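Local coordinates for protein putative 4-amino-4-deoxychorismate lyase (Thermus thermophilus, PDB 2ZGI) that binds pyridoxal 5'-phosphate and is probably a lyase of the class-IV aminotransferase family, putatively acting on 4-amino-4-deoxychorismate, at residues D[22-27]-D[83-88]; D[114-119]-D[133-138]; D[144-149]-D[160-165]. All blocks are in the same frame, centred on the assembly; numbering follows the deposited sequence.

Contact 1 of 3, residues D[22-27]-D[83-88]; sequences ASVFTT and FTVGEG
Two antiparallel strands, 24-27 and 83-86, run at 175° to each other and are joined by four backbone hydrogen bonds in two reciprocal pairs. Val24 and Val85 exchange both of theirs, the shorter from Val85 N to Val24 O at 2.7 Å, nearly along the C=O axis. Thr26 and Phe83 do the same two residues on, so that Phe25 and Thr84 between them form a non-hydrogen-bonded pair with their CA atoms drawn in to 4.1 Å. Phe25 CA also makes a CA-H...O contact with Phe83 O, at 3.1 Å.

The side chains alternate between the faces. On one, Val24 and Val85 lie side by side, Val24 CG2 3.9 Å from Val85 CB, and Thr26 CG2 reaches the edge of the Phe83 ring. On the other, Thr84 OG1 comes to 3.7 Å from Phe25 CB, while Phe25 CG, set between the backbone N and the carbonyl carbon (chi1 74°), turns the ring off the pair toward the cofactor side. Past the paired strands a water accepts from Glu87 N and donates to Ala22 O.

Second-shell bonds fix the polar ends: Thr26 OG1 bonds to His41 and to the cofactor-binding Arg44, Thr84 OG1 to Arg82. Helix 38-51 packs on the face of Val24, Phe83 and Val85, and strand 89-96 continues the sheet beyond 78-86.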
loop_
_atom_site.group_PDB
_atom_site.type_symbol
_atom_site.label_atom_id
_atom_site.label_comp_id
_atom_site.label_asym_id
_atom_site.label_seq_id
_atom_site.Cartn_x
_atom_site.Cartn_y
_atom_site.Cartn_z
ATOM N N ALA D 22 -6.639 -22.320 12.942
ATOM C CA ALA D 22 -5.462 -23.157 12.645
ATOM C C ALA D 22 -5.870 -24.489 12.016
ATOM O O ALA D 22 -5.954 -25.530 12.693
ATOM C CB ALA D 22 -4.618 -23.357 13.907
ATOM N N SER D 23 -6.202 -24.449 10.723
ATOM C CA SER D 23 -6.708 -25.619 10.004
ATOM C C SER D 23 -6.426 -25.467 8.534
ATOM O O SER D 23 -6.188 -24.337 8.036
ATOM C CB SER D 23 -8.225 -25.801 10.230
ATOM O OG SER D 23 -8.976 -24.672 9.756
ATOM N N VAL D 24 -6.400 -26.603 7.838
ATOM C CA VAL D 24 -6.439 -26.625 6.384
ATOM C C VAL D 24 -7.634 -27.454 5.996
ATOM O O VAL D 24 -8.140 -28.258 6.806
ATOM C CB VAL D 24 -5.095 -27.155 5.748
ATOM C CG1 VAL D 24 -3.972 -26.257 6.124
ATOM C CG2 VAL D 24 -4.776 -28.577 6.249
ATOM N N PHE D 25 -8.128 -27.259 4.778
ATOM C CA PHE D 25 -9.345 -27.928 4.387
ATOM C C PHE D 25 -9.392 -28.069 2.884
ATOM O O PHE D 25 -8.556 -27.480 2.162
ATOM C CB PHE D 25 -10.589 -27.178 4.950
ATOM C CG PHE D 25 -10.904 -25.864 4.233
ATOM C CD1 PHE D 25 -11.877 -25.827 3.233
ATOM C CD2 PHE D 25 -10.233 -24.686 4.554
ATOM C CE1 PHE D 25 -12.180 -24.632 2.564
ATOM C CE2 PHE D 25 -10.511 -23.483 3.883
ATOM C CZ PHE D 25 -11.485 -23.443 2.900
ATOM N N THR D 26 -10.346 -28.861 2.406
ATOM C CA THR D 26 -10.655 -28.895 1.000
ATOM C C THR D 26 -12.139 -29.191 0.824
ATOM O O THR D 26 -12.766 -29.814 1.691
ATOM C CB THR D 26 -9.761 -29.908 0.241
ATOM O OG1 THR D 26 -9.855 -29.646 -1.164
ATOM C CG2 THR D 26 -10.200 -31.385 0.527
ATOM N N THR D 27 -12.714 -28.726 -0.277
ATOM C CA THR D 27 -14.125 -28.937 -0.520
ATOM C C THR D 27 -14.313 -29.589 -1.892
ATOM O O THR D 27 -13.746 -29.135 -2.903
ATOM C CB THR D 27 -14.955 -27.638 -0.383
ATOM O OG1 THR D 27 -14.738 -26.806 -1.519
ATOM C CG2 THR D 27 -14.562 -26.879 0.818
ATOM N N PHE D 83 -13.468 -31.681 3.905
ATOM C CA PHE D 83 -12.518 -32.399 4.739
ATOM C C PHE D 83 -11.618 -31.354 5.370
ATOM O O PHE D 83 -11.026 -30.560 4.669
ATOM C CB PHE D 83 -11.628 -33.341 3.910
ATOM C CG PHE D 83 -12.351 -34.520 3.278
ATOM C CD1 PHE D 83 -13.268 -35.282 3.999
ATOM C CD2 PHE D 83 -12.018 -34.931 1.991
ATOM C CE1 PHE D 83 -13.894 -36.393 3.417
ATOM C CE2 PHE D 83 -12.638 -36.058 1.404
ATOM C CZ PHE D 83 -13.577 -36.771 2.120
ATOM N N THR D 84 -11.514 -31.355 6.692
ATOM C CA THR D 84 -10.762 -30.313 7.407
ATOM C C THR D 84 -9.770 -30.991 8.353
ATOM O O THR D 84 -10.140 -31.927 9.077
ATOM C CB THR D 84 -11.703 -29.379 8.203
ATOM O OG1 THR D 84 -12.742 -28.922 7.340
ATOM C CG2 THR D 84 -10.952 -28.162 8.777
ATOM N N VAL D 85 -8.532 -30.518 8.322
ATOM C CA VAL D 85 -7.473 -30.951 9.214
ATOM C C VAL D 85 -7.008 -29.847 10.188
ATOM O O VAL D 85 -6.642 -28.728 9.779
ATOM C CB VAL D 85 -6.249 -31.448 8.410
ATOM C CG1 VAL D 85 -5.116 -31.823 9.334
ATOM C CG2 VAL D 85 -6.641 -32.662 7.519
ATOM N N GLY D 86 -7.006 -30.176 11.474
ATOM C CA GLY D 86 -6.243 -29.416 12.462
ATOM C C GLY D 86 -5.574 -30.419 13.388
ATOM O O GLY D 86 -5.795 -31.642 13.246
ATOM N N GLU D 87 -4.760 -29.920 14.313
ATOM C CA GLU D 87 -4.220 -30.758 15.409
ATOM C C GLU D 87 -5.336 -31.403 16.242
ATOM O O GLU D 87 -6.156 -30.703 16.845
ATOM C CB GLU D 87 -3.275 -29.956 16.298
ATOM C CG GLU D 87 -2.055 -29.396 15.594
ATOM C CD GLU D 87 -1.193 -30.441 14.846
ATOM O OE1 GLU D 87 -1.563 -31.631 14.764
ATOM O OE2 GLU D 87 -0.118 -30.051 14.329
ATOM N N GLY D 88 -5.380 -32.737 16.226
ATOM C CA GLY D 88 -6.416 -33.526 16.914
ATOM C C GLY D 88 -7.787 -33.404 16.262
ATOM O O GLY D 88 -8.817 -33.671 16.886
HETATM O O HOH W 1 -4.865 -26.859 14.675
#

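Contact 2 of 3, residues D[114-119]-D[133-138]; sequences TGYRVH and YRLALE
After the corner at Gly115, the chain from Tyr116 to Val118 passes helix 131-142 with CA atoms 6.2 Å apart at Tyr116 and Ala136, widening to 7.8 Å at Val118 and Tyr133. This is the first strand against the helix of a beta-alpha-beta unit made of strand 111-117, helix 131-142 and strand 147-151, and the contact illustrates how such a helix can be seated by one aromatic ring and a few small groups.

Tyr116 has the largest share. With CG anti to the carbonyl carbon (chi1 -67°), its ring extends toward the helix and crosses Leu135 at about a right angle. Leu135 CB sits over one face of the Tyr116 ring, 3.8 Å from the centroid in a CH-pi contact, displaced toward the rim at CZ. Tyr116 CE2 comes to 3.6 Å from Leu135 O, and CD2 lies against the backbone of Ala136. An alanine here would remove the ring and would probably leave Leu135 CB and the Ala136 turn of the helix without their main packing surface on this strand.

Thr114 supports the same turn, its CG2 lying 3.7 Å from Ala136 O. Thr114 OG1 accepts from Tyr116 N at 3.1 Å, an ST turn at the corner, and is also hydrogen-bonded to Leu149 O of strand 147-151. Toward the start of the helix, Tyr133, a residue of the cofactor pocket, crosses the Val118 side chain obliquely and meets it with the hydroxyl end. His119 NE2 bonds to Arg117 O of the second subunit, so this edge lies at a chain interface. Tyr133 OH is 3.5 Å from Val118 CG1, and a water 2.6 Å from that hydroxyl accepts from His119 N.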
loop_
_atom_site.group_PDB
_atom_site.type_symbol
_atom_site.label_atom_id
_atom_site.label_comp_id
_atom_site.label_asym_id
_atom_site.label_seq_id
_atom_site.Cartn_x
_atom_site.Cartn_y
_atom_site.Cartn_z
ATOM N N THR D 114 -11.832 -6.310 -5.539
ATOM C CA THR D 114 -11.825 -5.648 -4.235
ATOM C C THR D 114 -10.421 -5.154 -3.906
ATOM O O THR D 114 -9.483 -5.447 -4.628
ATOM C CB THR D 114 -12.354 -6.577 -3.111
ATOM O OG1 THR D 114 -11.306 -7.480 -2.680
ATOM C CG2 THR D 114 -13.589 -7.376 -3.579
ATOM N N GLY D 115 -10.288 -4.424 -2.813
ATOM C CA GLY D 115 -8.971 -4.033 -2.285
ATOM C C GLY D 115 -8.405 -5.004 -1.249
ATOM O O GLY D 115 -7.303 -4.785 -0.723
ATOM N N TYR D 116 -9.140 -6.080 -0.938
ATOM C CA TYR D 116 -8.637 -7.081 0.001
ATOM C C TYR D 116 -7.463 -7.854 -0.569
ATOM O O TYR D 116 -7.447 -8.202 -1.752
ATOM C CB TYR D 116 -9.746 -8.046 0.450
ATOM C CG TYR D 116 -10.776 -7.326 1.279
ATOM C CD1 TYR D 116 -10.475 -6.910 2.576
ATOM C CD2 TYR D 116 -12.027 -7.001 0.742
ATOM C CE1 TYR D 116 -11.413 -6.221 3.353
ATOM C CE2 TYR D 116 -12.985 -6.312 1.512
ATOM C CZ TYR D 116 -12.655 -5.913 2.806
ATOM O OH TYR D 116 -13.573 -5.227 3.568
ATOM N N ARG D 117 -6.496 -8.133 0.295
ATOM C CA ARG D 117 -5.303 -8.902 -0.077
ATOM C C ARG D 117 -5.349 -10.321 0.516
ATOM O O ARG D 117 -5.919 -10.526 1.603
ATOM C CB ARG D 117 -4.029 -8.208 0.454
ATOM C CG ARG D 117 -3.443 -7.121 -0.473
ATOM C CD ARG D 117 -4.357 -5.939 -0.670
ATOM N NE ARG D 117 -4.643 -5.243 0.582
ATOM C CZ ARG D 117 -3.893 -4.276 1.112
ATOM N NH1 ARG D 117 -2.769 -3.906 0.532
ATOM N NH2 ARG D 117 -4.238 -3.721 2.270
ATOM N N VAL D 118 -4.760 -11.276 -0.211
ATOM C CA VAL D 118 -4.344 -12.569 0.365
ATOM C C VAL D 118 -3.187 -12.363 1.373
ATOM O O VAL D 118 -2.524 -11.286 1.403
ATOM C CB VAL D 118 -3.969 -13.588 -0.735
ATOM C CG1 VAL D 118 -5.146 -13.779 -1.680
ATOM C CG2 VAL D 118 -2.721 -13.119 -1.538
ATOM N N HIS D 119 -2.993 -13.348 2.247
ATOM C CA HIS D 119 -1.825 -13.337 3.084
ATOM C C HIS D 119 -0.572 -13.779 2.322
ATOM O O HIS D 119 -0.596 -14.773 1.577
ATOM C CB HIS D 119 -1.987 -14.160 4.349
ATOM C CG HIS D 119 -0.863 -13.940 5.309
ATOM N ND1 HIS D 119 0.381 -14.507 5.134
ATOM C CD2 HIS D 119 -0.768 -13.144 6.397
ATOM C CE1 HIS D 119 1.181 -14.113 6.104
ATOM N NE2 HIS D 119 0.507 -13.286 6.883
ATOM N N TYR D 133 -11.065 -13.532 2.406
ATOM C CA TYR D 133 -11.924 -14.107 1.382
ATOM C C TYR D 133 -13.385 -13.874 1.739
ATOM O O TYR D 133 -14.185 -13.503 0.890
ATOM C CB TYR D 133 -11.633 -15.605 1.195
ATOM C CG TYR D 133 -10.162 -15.853 0.929
ATOM C CD1 TYR D 133 -9.630 -15.743 -0.366
ATOM C CD2 TYR D 133 -9.296 -16.153 1.976
ATOM C CE1 TYR D 133 -8.243 -15.940 -0.587
ATOM C CE2 TYR D 133 -7.949 -16.336 1.765
ATOM C CZ TYR D 133 -7.427 -16.253 0.487
ATOM O OH TYR D 133 -6.073 -16.465 0.335
ATOM N N ARG D 134 -13.730 -14.046 3.000
ATOM C CA ARG D 134 -15.128 -13.726 3.404
ATOM C C ARG D 134 -15.460 -12.273 3.081
ATOM O O ARG D 134 -16.474 -11.984 2.433
ATOM C CB ARG D 134 -15.346 -13.981 4.890
ATOM C CG ARG D 134 -15.191 -15.454 5.328
ATOM C CD ARG D 134 -15.533 -15.608 6.801
ATOM N NE ARG D 134 -16.877 -15.119 7.113
ATOM C CZ ARG D 134 -18.001 -15.823 7.000
ATOM N NH1 ARG D 134 -17.991 -17.098 6.607
ATOM N NH2 ARG D 134 -19.160 -15.242 7.308
ATOM N N LEU D 135 -14.593 -11.367 3.528
ATOM C CA LEU D 135 -14.792 -9.924 3.335
ATOM C C LEU D 135 -14.852 -9.538 1.845
ATOM O O LEU D 135 -15.676 -8.677 1.444
ATOM C CB LEU D 135 -13.719 -9.129 4.082
ATOM C CG LEU D 135 -13.757 -9.270 5.595
ATOM C CD1 LEU D 135 -12.444 -8.788 6.202
ATOM C CD2 LEU D 135 -15.028 -8.585 6.265
ATOM N N ALA D 136 -14.016 -10.190 1.024
ATOM C CA ALA D 136 -14.044 -9.990 -0.409
ATOM C C ALA D 136 -15.395 -10.421 -1.028
ATOM O O ALA D 136 -15.961 -9.694 -1.884
ATOM C CB ALA D 136 -12.851 -10.698 -1.100
ATOM N N LEU D 137 -15.924 -11.578 -0.610
ATOM C CA LEU D 137 -17.217 -12.026 -1.138
ATOM C C LEU D 137 -18.354 -11.122 -0.630
ATOM O O LEU D 137 -19.279 -10.807 -1.383
ATOM C CB LEU D 137 -17.500 -13.491 -0.768
ATOM C CG LEU D 137 -18.863 -14.065 -1.222
ATOM C CD1 LEU D 137 -19.012 -14.057 -2.760
ATOM C CD2 LEU D 137 -19.093 -15.472 -0.669
ATOM N N GLU D 138 -18.281 -10.713 0.634
ATOM C CA GLU D 138 -19.301 -9.802 1.198
ATOM C C GLU D 138 -19.377 -8.487 0.408
ATOM O O GLU D 138 -20.460 -8.038 0.045
ATOM C CB GLU D 138 -19.111 -9.564 2.697
ATOM C CG GLU D 138 -19.517 -10.773 3.569
ATOM C CD GLU D 138 -18.985 -10.746 5.017
ATOM O OE1 GLU D 138 -18.532 -9.671 5.490
ATOM O OE2 GLU D 138 -19.038 -11.814 5.685
HETATM O O HOH W 2 -4.574 -15.490 2.209
#

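Contact 3 of 3, residues D[144-149]-D[160-165]; sequences GAFEGL and GSRTSP. With PLP (pyridoxal-5'-phosphate), chain P.
Glu147, Arg162 and Phe146 organise this contact, in which the beta hairpin of strands 147-151 and 157-160 gives way to the loop that lines one side of the pyridoxal phosphate. The last bridge is the non-hydrogen-bonded pair Leu149 and Gly160; beyond it Ser161 N still bonds to Gly148 O, and then side chains take over.

Glu147 CG is anti to the backbone N (chi1 177°) and the chain bends at chi2, turning the carboxylate into the loop. Each oxygen accepts two hydrogen bonds. Glu147 OE2 accepts from Ser161 OG at 2.5 Å on its syn lone pair and from Gly148 N on its anti one; Glu147 OE1 accepts from Thr163 OG1 at 2.7 Å on its anti lone pair, and from Arg162 N above the carboxylate plane. These four donors, with the nearby guanidinium, would probably favour the ionised form of this buried acid, and they fix the rotation of the group as well as the course of 161-163.

The Arg162 side chain, bent at chi2 and chi3, doubles back past Glu147. Arg162 NH1 forms a salt bridge to Glu147 OE2 at 3.3 Å, a further hold on that oxygen, and an almost straight hydrogen bond to Phe146 O (176°). The guanidinium lies flat on the Phe146 ring, planes 8° apart, in an off-centre cation-pi stack. A water joins Arg162 NH2 to Phe146 O.

The loop held in this way presents mainly backbone to the cofactor: Arg162 O lies 3.5 Å from C5 of the pyridine ring, and Thr163 C is 3.4 Å from C6.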
loop_
_atom_site.group_PDB
_atom_site.type_symbol
_atom_site.label_atom_id
_atom_site.label_comp_id
_atom_site.label_asym_id
_atom_site.label_seq_id
_atom_site.Cartn_x
_atom_site.Cartn_y
_atom_site.Cartn_z
ATOM N N GLY D 144 -23.803 -6.448 -5.879
ATOM C CA GLY D 144 -24.590 -7.217 -6.824
ATOM C C GLY D 144 -23.806 -8.178 -7.702
ATOM O O GLY D 144 -24.332 -8.630 -8.719
ATOM N N ALA D 145 -22.552 -8.477 -7.320
ATOM C CA ALA D 145 -21.666 -9.389 -8.072
ATOM C C ALA D 145 -21.603 -10.802 -7.493
ATOM O O ALA D 145 -21.889 -10.993 -6.317
ATOM C CB ALA D 145 -20.252 -8.813 -8.145
ATOM N N PHE D 146 -21.187 -11.765 -8.320
ATOM C CA PHE D 146 -21.073 -13.169 -7.909
ATOM C C PHE D 146 -19.816 -13.457 -7.088
ATOM O O PHE D 146 -19.854 -14.196 -6.095
ATOM C CB PHE D 146 -21.156 -14.120 -9.122
ATOM C CG PHE D 146 -20.961 -15.572 -8.759
ATOM C CD1 PHE D 146 -22.020 -16.323 -8.230
ATOM C CD2 PHE D 146 -19.710 -16.179 -8.897
ATOM C CE1 PHE D 146 -21.832 -17.669 -7.879
ATOM C CE2 PHE D 146 -19.516 -17.528 -8.536
ATOM C CZ PHE D 146 -20.569 -18.262 -8.033
ATOM N N GLU D 147 -18.691 -12.885 -7.500
ATOM C CA GLU D 147 -17.432 -13.225 -6.849
ATOM C C GLU D 147 -16.624 -11.976 -6.622
ATOM O O GLU D 147 -16.668 -11.044 -7.441
ATOM C CB GLU D 147 -16.624 -14.210 -7.710
ATOM C CG GLU D 147 -15.193 -14.613 -7.162
ATOM C CD GLU D 147 -15.288 -15.411 -5.869
ATOM O OE1 GLU D 147 -14.991 -16.640 -5.886
ATOM O OE2 GLU D 147 -15.691 -14.836 -4.844
ATOM N N GLY D 148 -15.878 -11.965 -5.521
ATOM C CA GLY D 148 -14.945 -10.878 -5.237
ATOM C C GLY D 148 -13.537 -11.349 -5.496
ATOM O O GLY D 148 -13.184 -12.493 -5.135
ATOM N N LEU D 149 -12.748 -10.482 -6.146
ATOM C CA LEU D 149 -11.325 -10.745 -6.407
ATOM C C LEU D 149 -10.396 -10.058 -5.418
ATOM O O LEU D 149 -10.676 -8.932 -4.954
ATOM C CB LEU D 149 -10.957 -10.372 -7.865
ATOM C CG LEU D 149 -11.882 -10.993 -8.929
ATOM C CD1 LEU D 149 -11.554 -10.519 -10.351
ATOM C CD2 LEU D 149 -11.902 -12.506 -8.896
ATOM N N GLY D 160 -9.974 -15.385 -6.478
ATOM C CA GLY D 160 -11.364 -15.113 -6.107
ATOM C C GLY D 160 -11.563 -15.554 -4.667
ATOM O O GLY D 160 -10.712 -16.247 -4.119
ATOM N N SER D 161 -12.671 -15.173 -4.035
ATOM C CA SER D 161 -12.916 -15.617 -2.646
ATOM C C SER D 161 -13.054 -17.162 -2.501
ATOM O O SER D 161 -12.613 -17.737 -1.498
ATOM C CB SER D 161 -14.149 -14.913 -2.052
ATOM O OG SER D 161 -15.335 -15.593 -2.448
ATOM N N ARG D 162 -13.643 -17.820 -3.503
ATOM C CA ARG D 162 -13.755 -19.284 -3.487
ATOM C C ARG D 162 -13.614 -19.913 -4.860
ATOM O O ARG D 162 -13.857 -21.114 -5.032
ATOM C CB ARG D 162 -15.047 -19.744 -2.806
ATOM C CG ARG D 162 -16.241 -18.846 -3.029
ATOM C CD ARG D 162 -16.919 -19.091 -4.377
ATOM N NE ARG D 162 -18.374 -18.878 -4.264
ATOM C CZ ARG D 162 -19.020 -17.764 -4.623
ATOM N NH1 ARG D 162 -18.369 -16.715 -5.146
ATOM N NH2 ARG D 162 -20.334 -17.700 -4.446
ATOM N N THR D 163 -13.216 -19.099 -5.841
ATOM C CA THR D 163 -12.954 -19.586 -7.188
ATOM C C THR D 163 -11.598 -19.063 -7.669
ATOM O O THR D 163 -11.064 -18.104 -7.114
ATOM C CB THR D 163 -14.060 -19.175 -8.192
ATOM O OG1 THR D 163 -14.160 -17.739 -8.227
ATOM C CG2 THR D 163 -15.430 -19.818 -7.813
ATOM N N SER D 164 -11.065 -19.708 -8.696
ATOM C CA SER D 164 -9.745 -19.396 -9.239
ATOM C C SER D 164 -9.952 -18.652 -10.565
ATOM O O SER D 164 -10.617 -19.165 -11.465
ATOM C CB SER D 164 -8.974 -20.682 -9.521
ATOM O OG SER D 164 -8.800 -21.462 -8.355
ATOM N N PRO D 165 -9.402 -17.435 -10.686
ATOM C CA PRO D 165 -9.695 -16.713 -11.919
ATOM C C PRO D 165 -8.781 -17.105 -13.098
ATOM O O PRO D 165 -7.582 -17.391 -12.910
ATOM C CB PRO D 165 -9.533 -15.245 -11.512
ATOM C CG PRO D 165 -8.588 -15.278 -10.389
ATOM C CD PRO D 165 -8.781 -16.574 -9.664
HETATM N N1 PLP P . -9.721 -19.746 -4.416
HETATM C C2 PLP P . -9.827 -19.874 -3.077
HETATM C C2A PLP P . -9.434 -18.722 -2.198
HETATM C C3 PLP P . -10.316 -21.061 -2.521
HETATM O O3 PLP P . -10.406 -21.144 -1.163
HETATM C C4 PLP P . -10.654 -22.120 -3.371
HETATM C C4A PLP P . -11.146 -23.458 -2.861
HETATM C C5 PLP P . -10.503 -21.968 -4.748
HETATM C C6 PLP P . -10.026 -20.751 -5.233
HETATM C C5A PLP P . -10.883 -23.051 -5.735
HETATM O O4P PLP P . -10.096 -24.240 -5.659
HETATM P P PLP P . -10.588 -25.664 -6.200
HETATM O O1P PLP P . -10.753 -25.547 -7.695
HETATM O O2P PLP P . -11.916 -26.013 -5.564
HETATM O O3P PLP P . -9.447 -26.501 -5.723
HETATM O O HOH W 3 -21.935 -15.090 -4.671
#

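Overall arrangement
The three contacts follow one another along the chain, and the cofactor lies between contact 1 and the other two. Contacts 2 and 3 are neighbours, with centres 9 Å apart: strands 111-117 and 147-151 are adjacent in one sheet, and Leu137 of the helix packs on Ser161 and Phe146. Contact 1 belongs to a separate sheet, its centre about 22 Å from that of contact 3 on the opposite side of the chain's centre. Around the pyridoxal phosphate, 160-164 line the ring, the Tyr133 side chain of contact 2 approaches to about 3 Å, and that of Phe25 in contact 1 stands about 5 Å away. Contacts 1 and 2 also touch the second subunit; contact 3 does not.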